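Local structure of lipoprotein (Shewanella oneidensis, 3LHN) at residues A[49-54]-A[75-80]; A[55-60]-A[87-92]. The protein is a putative lipoprotein of the NlpE family, of unproven function, whose calycin-type barrel probably serves in the cell envelope and may bind a lipid-like ligand. All blocks are in the same frame, centred on the assembly; numbering follows the deposited sequence.

Interaction 1 of 2, residues A[49-54]-A[75-80]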
loop_
_atom_site.group_PDB
_atom_site.type_symbol
_atom_site.label_atom_id
_atom_site.label_comp_id
_atom_site.label_asym_id
_atom_site.label_seq_id
_atom_site.Cartn_x
_atom_site.Cartn_y
_atom_site.Cartn_z
ATOM N N LEU A 49 -18.442 5.214 -2.855
ATOM C CA LEU A 49 -18.147 5.580 -1.452
ATOM C C LEU A 49 -19.395 6.205 -0.879
ATOM O O LEU A 49 -19.891 7.208 -1.373
ATOM C CB LEU A 49 -16.963 6.526 -1.414
ATOM C CG LEU A 49 -16.594 7.090 -0.057
ATOM C CD1 LEU A 49 -16.386 5.972 1.019
ATOM C CD2 LEU A 49 -15.308 7.930 -0.193
ATOM N N THR A 50 -19.892 5.575 0.184
ATOM C CA THR A 50 -21.125 5.965 0.880
ATOM C C THR A 50 -20.735 6.517 2.246
ATOM O O THR A 50 -20.128 5.813 3.038
ATOM C CB THR A 50 -22.110 4.816 1.028
ATOM O OG1 THR A 50 -22.413 4.308 -0.267
ATOM C CG2 THR A 50 -23.383 5.295 1.667
ATOM N N LEU A 51 -21.122 7.751 2.529
ATOM C CA LEU A 51 -20.864 8.424 3.798
ATOM C C LEU A 51 -22.162 8.588 4.564
ATOM O O LEU A 51 -23.183 8.995 4.004
ATOM C CB LEU A 51 -20.273 9.824 3.595
ATOM C CG LEU A 51 -19.035 9.939 2.711
ATOM C CD1 LEU A 51 -18.581 11.433 2.708
ATOM C CD2 LEU A 51 -17.876 9.020 3.172
ATOM N N GLN A 52 -22.165 8.273 5.841
ATOM C CA GLN A 52 -23.297 8.559 6.727
ATOM C C GLN A 52 -23.026 9.732 7.648
ATOM O O GLN A 52 -21.878 10.007 8.005
ATOM C CB GLN A 52 -23.610 7.344 7.601
ATOM C CG GLN A 52 -23.768 6.078 6.880
ATOM C CD GLN A 52 -24.926 6.035 5.908
ATOM O OE1 GLN A 52 -25.934 6.779 6.036
ATOM N NE2 GLN A 52 -24.824 5.098 4.955
ATOM N N ALA A 53 -24.101 10.353 8.144
ATOM C CA ALA A 53 -24.022 11.506 9.032
ATOM C C ALA A 53 -23.262 11.197 10.298
ATOM O O ALA A 53 -22.671 12.111 10.911
ATOM C CB ALA A 53 -25.453 12.008 9.385
ATOM N N ASP A 54 -23.264 9.925 10.745
ATOM C CA ASP A 54 -22.537 9.536 11.963
ATOM C C ASP A 54 -21.049 9.234 11.760
ATOM O O ASP A 54 -20.382 8.700 12.641
ATOM C CB ASP A 54 -23.269 8.382 12.648
ATOM C CG ASP A 54 -23.197 7.107 11.870
ATOM O OD1 ASP A 54 -22.509 7.033 10.835
ATOM O OD2 ASP A 54 -23.866 6.132 12.318
ATOM N N GLY A 75 -16.073 1.173 7.742
ATOM C CA GLY A 75 -15.369 1.753 8.867
ATOM C C GLY A 75 -15.873 3.113 9.236
ATOM O O GLY A 75 -16.990 3.472 8.892
ATOM N N LYS A 76 -15.058 3.842 9.976
ATOM C CA LYS A 76 -15.386 5.205 10.369
ATOM C C LYS A 76 -14.394 6.133 9.721
ATOM O O LYS A 76 -13.277 5.759 9.356
ATOM C CB LYS A 76 -15.326 5.374 11.898
ATOM C CG LYS A 76 -16.433 4.658 12.636
ATOM N N PHE A 77 -14.780 7.380 9.609
ATOM C CA PHE A 77 -13.886 8.398 9.103
ATOM C C PHE A 77 -13.892 9.595 10.047
ATOM O O PHE A 77 -14.771 9.761 10.877
ATOM C CB PHE A 77 -14.214 8.788 7.642
ATOM C CG PHE A 77 -15.559 9.468 7.441
ATOM C CD1 PHE A 77 -15.693 10.847 7.520
ATOM C CD2 PHE A 77 -16.713 8.738 7.140
ATOM C CE1 PHE A 77 -16.921 11.443 7.270
ATOM C CE2 PHE A 77 -17.895 9.373 6.912
ATOM C CZ PHE A 77 -18.003 10.685 6.986
ATOM N N ASP A 78 -12.893 10.452 9.878
ATOM C CA ASP A 78 -12.754 11.631 10.701
ATOM C C ASP A 78 -12.503 12.844 9.841
ATOM O O ASP A 78 -11.909 12.766 8.773
ATOM C CB ASP A 78 -11.647 11.449 11.732
ATOM C CG ASP A 78 -11.768 10.110 12.472
ATOM O OD1 ASP A 78 -11.581 9.060 11.846
ATOM O OD2 ASP A 78 -12.017 10.137 13.675
ATOM N N TRP A 79 -12.968 13.975 10.353
ATOM C CA TRP A 79 -12.803 15.252 9.701
ATOM C C TRP A 79 -11.631 16.013 10.269
ATOM O O TRP A 79 -11.321 15.903 11.472
ATOM C CB TRP A 79 -14.049 16.112 9.919
ATOM C CG TRP A 79 -15.288 15.568 9.327
ATOM C CD1 TRP A 79 -16.056 14.584 9.843
ATOM C CD2 TRP A 79 -15.926 16.035 8.155
ATOM N NE1 TRP A 79 -17.124 14.393 9.066
ATOM C CE2 TRP A 79 -17.072 15.231 7.995
ATOM C CE3 TRP A 79 -15.612 17.010 7.185
ATOM C CZ2 TRP A 79 -17.911 15.357 6.954
ATOM C CZ3 TRP A 79 -16.499 17.170 6.120
ATOM C CH2 TRP A 79 -17.638 16.325 6.027
ATOM N N ASP A 80 -10.987 16.802 9.423
ATOM C CA ASP A 80 -9.987 17.726 9.935
ATOM C C ASP A 80 -10.631 18.884 10.744
ATOM O O ASP A 80 -11.831 19.071 10.785
ATOM C CB ASP A 80 -9.054 18.209 8.832
ATOM C CG ASP A 80 -9.719 19.080 7.777
ATOM O OD1 ASP A 80 -10.921 19.218 7.765
ATOM O OD2 ASP A 80 -8.979 19.624 6.903
#

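Interaction 2 of 2, residues A[55-60]-A[87-92]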
loop_
_atom_site.group_PDB
_atom_site.type_symbol
_atom_site.label_atom_id
_atom_site.label_comp_id
_atom_site.label_asym_id
_atom_site.label_seq_id
_atom_site.Cartn_x
_atom_site.Cartn_y
_atom_site.Cartn_z
ATOM N N ASN A 55 -20.569 9.607 10.594
ATOM C CA ASN A 55 -19.162 9.496 10.218
ATOM C C ASN A 55 -18.730 8.060 10.013
ATOM O O ASN A 55 -17.572 7.706 10.211
ATOM C CB ASN A 55 -18.246 10.225 11.211
ATOM C CG ASN A 55 -18.404 11.697 11.172
ATOM O OD1 ASN A 55 -18.999 12.278 10.272
ATOM N ND2 ASN A 55 -17.807 12.357 12.160
ATOM N N SER A 56 -19.646 7.216 9.608
ATOM C CA SER A 56 -19.343 5.859 9.182
ATOM C C SER A 56 -19.389 5.852 7.658
ATOM O O SER A 56 -20.032 6.700 7.011
ATOM C CB SER A 56 -20.270 4.835 9.802
ATOM O OG SER A 56 -21.559 4.973 9.377
ATOM N N PHE A 57 -18.669 4.909 7.074
ATOM C CA PHE A 57 -18.640 4.797 5.629
ATOM C C PHE A 57 -18.634 3.365 5.166
ATOM O O PHE A 57 -18.221 2.463 5.889
ATOM C CB PHE A 57 -17.438 5.490 4.977
ATOM C CG PHE A 57 -16.135 4.745 5.125
ATOM C CD1 PHE A 57 -15.391 4.831 6.313
ATOM C CD2 PHE A 57 -15.683 3.919 4.131
ATOM C CE1 PHE A 57 -14.276 4.128 6.465
ATOM C CE2 PHE A 57 -14.524 3.168 4.299
ATOM C CZ PHE A 57 -13.803 3.287 5.468
ATOM N N GLU A 58 -19.020 3.201 3.897
ATOM C CA GLU A 58 -18.865 1.930 3.165
ATOM C C GLU A 58 -18.260 2.218 1.813
ATOM O O GLU A 58 -18.727 3.129 1.132
ATOM C CB GLU A 58 -20.206 1.208 3.028
ATOM C CG GLU A 58 -20.848 0.724 4.305
ATOM C CD GLU A 58 -21.907 -0.361 4.071
ATOM O OE1 GLU A 58 -22.352 -0.556 2.903
ATOM O OE2 GLU A 58 -22.249 -1.067 5.071
ATOM N N LEU A 59 -17.225 1.475 1.430
ATOM C CA LEU A 59 -16.519 1.704 0.187
ATOM C C LEU A 59 -16.573 0.409 -0.603
ATOM O O LEU A 59 -16.346 -0.692 -0.031
ATOM C CB LEU A 59 -15.075 2.080 0.470
ATOM C CG LEU A 59 -14.097 2.211 -0.683
ATOM C CD1 LEU A 59 -14.444 3.392 -1.602
ATOM C CD2 LEU A 59 -12.613 2.331 -0.171
ATOM N N LYS A 60 -16.983 0.480 -1.867
ATOM C CA LYS A 60 -16.815 -0.626 -2.790
ATOM C C LYS A 60 -15.849 -0.171 -3.875
ATOM O O LYS A 60 -15.977 0.923 -4.454
ATOM C CB LYS A 60 -18.141 -1.068 -3.380
ATOM C CG LYS A 60 -17.971 -2.177 -4.418
ATOM C CD LYS A 60 -19.337 -2.502 -5.017
ATOM C CE LYS A 60 -19.362 -3.795 -5.754
ATOM N NZ LYS A 60 -20.768 -3.917 -6.298
ATOM N N THR A 87 -10.631 11.708 6.445
ATOM C CA THR A 87 -9.669 10.610 6.357
ATOM C C THR A 87 -10.415 9.318 6.709
ATOM O O THR A 87 -10.959 9.207 7.812
ATOM C CB THR A 87 -8.525 10.812 7.342
ATOM O OG1 THR A 87 -7.847 12.074 7.077
ATOM C CG2 THR A 87 -7.486 9.665 7.236
ATOM N N LEU A 88 -10.461 8.406 5.768
ATOM C CA LEU A 88 -11.090 7.086 5.974
ATOM C C LEU A 88 -10.162 6.193 6.768
ATOM O O LEU A 88 -8.960 6.482 6.904
ATOM C CB LEU A 88 -11.414 6.418 4.662
ATOM C CG LEU A 88 -12.210 7.155 3.571
ATOM C CD1 LEU A 88 -12.592 6.247 2.387
ATOM C CD2 LEU A 88 -13.468 7.823 4.108
ATOM N N SER A 89 -10.706 5.154 7.370
ATOM C CA SER A 89 -9.915 4.222 8.173
ATOM C C SER A 89 -8.786 3.530 7.384
ATOM O O SER A 89 -7.856 3.012 8.026
ATOM C CB SER A 89 -10.870 3.183 8.769
ATOM O OG SER A 89 -11.469 2.443 7.704
ATOM N N ASP A 90 -8.839 3.475 6.039
ATOM C CA ASP A 90 -7.780 2.945 5.218
ATOM C C ASP A 90 -6.720 3.968 4.896
ATOM O O ASP A 90 -5.765 3.678 4.142
ATOM C CB ASP A 90 -8.298 2.300 3.885
ATOM C CG ASP A 90 -8.861 3.300 2.887
ATOM O OD1 ASP A 90 -9.006 4.487 3.225
ATOM O OD2 ASP A 90 -9.145 2.870 1.730
ATOM N N GLY A 91 -6.879 5.166 5.476
ATOM C CA GLY A 91 -5.918 6.230 5.278
ATOM C C GLY A 91 -6.167 7.143 4.077
ATOM O O GLY A 91 -5.497 8.164 3.914
ATOM N N SER A 92 -7.137 6.826 3.220
ATOM C CA SER A 92 -7.425 7.705 2.102
ATOM C C SER A 92 -8.098 8.992 2.603
ATOM O O SER A 92 -8.894 8.984 3.554
ATOM C CB SER A 92 -8.302 7.033 1.047
ATOM O OG SER A 92 -9.526 6.539 1.576
#

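Interaction 1 of 2, residues A[49-54]-A[75-80]
The ring of Phe-77 is met obliquely by Leu-51, while Trp-79 of its own strand brings CE2 to the ring's edge, in its plane. Both partners belong to the eight-stranded antiparallel barrel of a calycin-type domain: Leu-51 ends strand 44-51, Phe-77 lies near the end of strand 69-79, and strand 56-64 runs between the two. Their CA atoms are 8.8 Å apart, so side chains do most of the bridging over the middle strand. Leu-51 contributes one methyl, CD2, which sits 3.8 Å from Phe-77 CE2; its CB follows at 4.1 Å from the same ring carbon. The two side chains cross at about a right angle, and the leucine touches the Phe-77 atoms CD2, CE2 and CZ. Phe-77 carries CG between its backbone N and carbonyl carbon (chi1 66°), which turns the ring toward the end of strand 44-51. The contact is small, 135 Å² in all, and buried. Trp-29 from a loop, Phe-57 from the middle strand and Ile-86 from strand 85-88 touch both Leu-51 and Phe-77, making the pair part of a larger apolar cluster. Trp-79, whose ring meets Trp-29 edge-to-face, is held by a hydrogen bond from NE1 to Asn-55 OD1 in the turn between strands 44-51 and 56-64. At the start of that turn the backbone O of Gln-52 comes obliquely to the phenylalanine ring, 4.1 Å from Phe-77 CZ.

Interaction 2 of 2, residues A[55-60]-A[87-92]
Phe-57 and Leu-88 cross obliquely, with the leucine spread over one face of the aromatic ring; in the barrel, Phe-57 thus reaches across strand 69-79 to strand 85-88. Leu-88 CD2 makes a CH-pi contact 4.3 Å from the centroid of the Phe-57 ring, 15° off its normal. Leu-88 CB, directed there by the backbone, lies over the same face, 4.0 Å from Phe-57 CZ. With CG anti to the carbonyl carbon (chi1 -52°), Leu-88 brings its branch over the ring, CD1 nearing Phe-57 CE2. Ser-89, in one of its two conformers, takes the edge, OG in the ring plane and 3.3 Å from Phe-57 CZ. Farther along, Leu-59 CD2 approaches Asp-90 OD2 at 4.0 Å, the side chains at about a right angle. Asp-90, in the type I turn Leu-88 to Gly-91, is bonded by the residue after it: OD1 accepts from Ser-92 N, forming an Asx turn, and, in one of that serine's two conformers, from Ser-92 OG at 2.7 Å through its syn lone pair. Were Phe-57 cut back to an alanine, a gap would probably open where Leu-88 CD2 and CB lose their ring face and Ser-89 OG its edge. The attraction is mainly dispersive over the face, with a probable weakly polar touch at the edge, while Asp-90 and Ser-92 help to hold the turn, with its backbone bonds.

In the fold
Both contacts reach across one intervening strand of the same barrel: interaction 1 joins strands 44-51 and 69-79 over strand 56-64, and interaction 2 joins strands 56-64 and 85-88 over strand 69-79. Their segments therefore alternate in the sheet, and their centres lie only 6 Å apart. Backbone bonding ties them together, Gly-75 O with Phe-57 N and Asp-78 O with Thr-87 N probably forming hydrogen bonds. Interaction 1 is the more buried, a mainly apolar touch inside the barrel. Interaction 2 buries more area but runs from the interior out to a partly exposed turn, where Ser-89 and Asp-90 also pack on a second subunit.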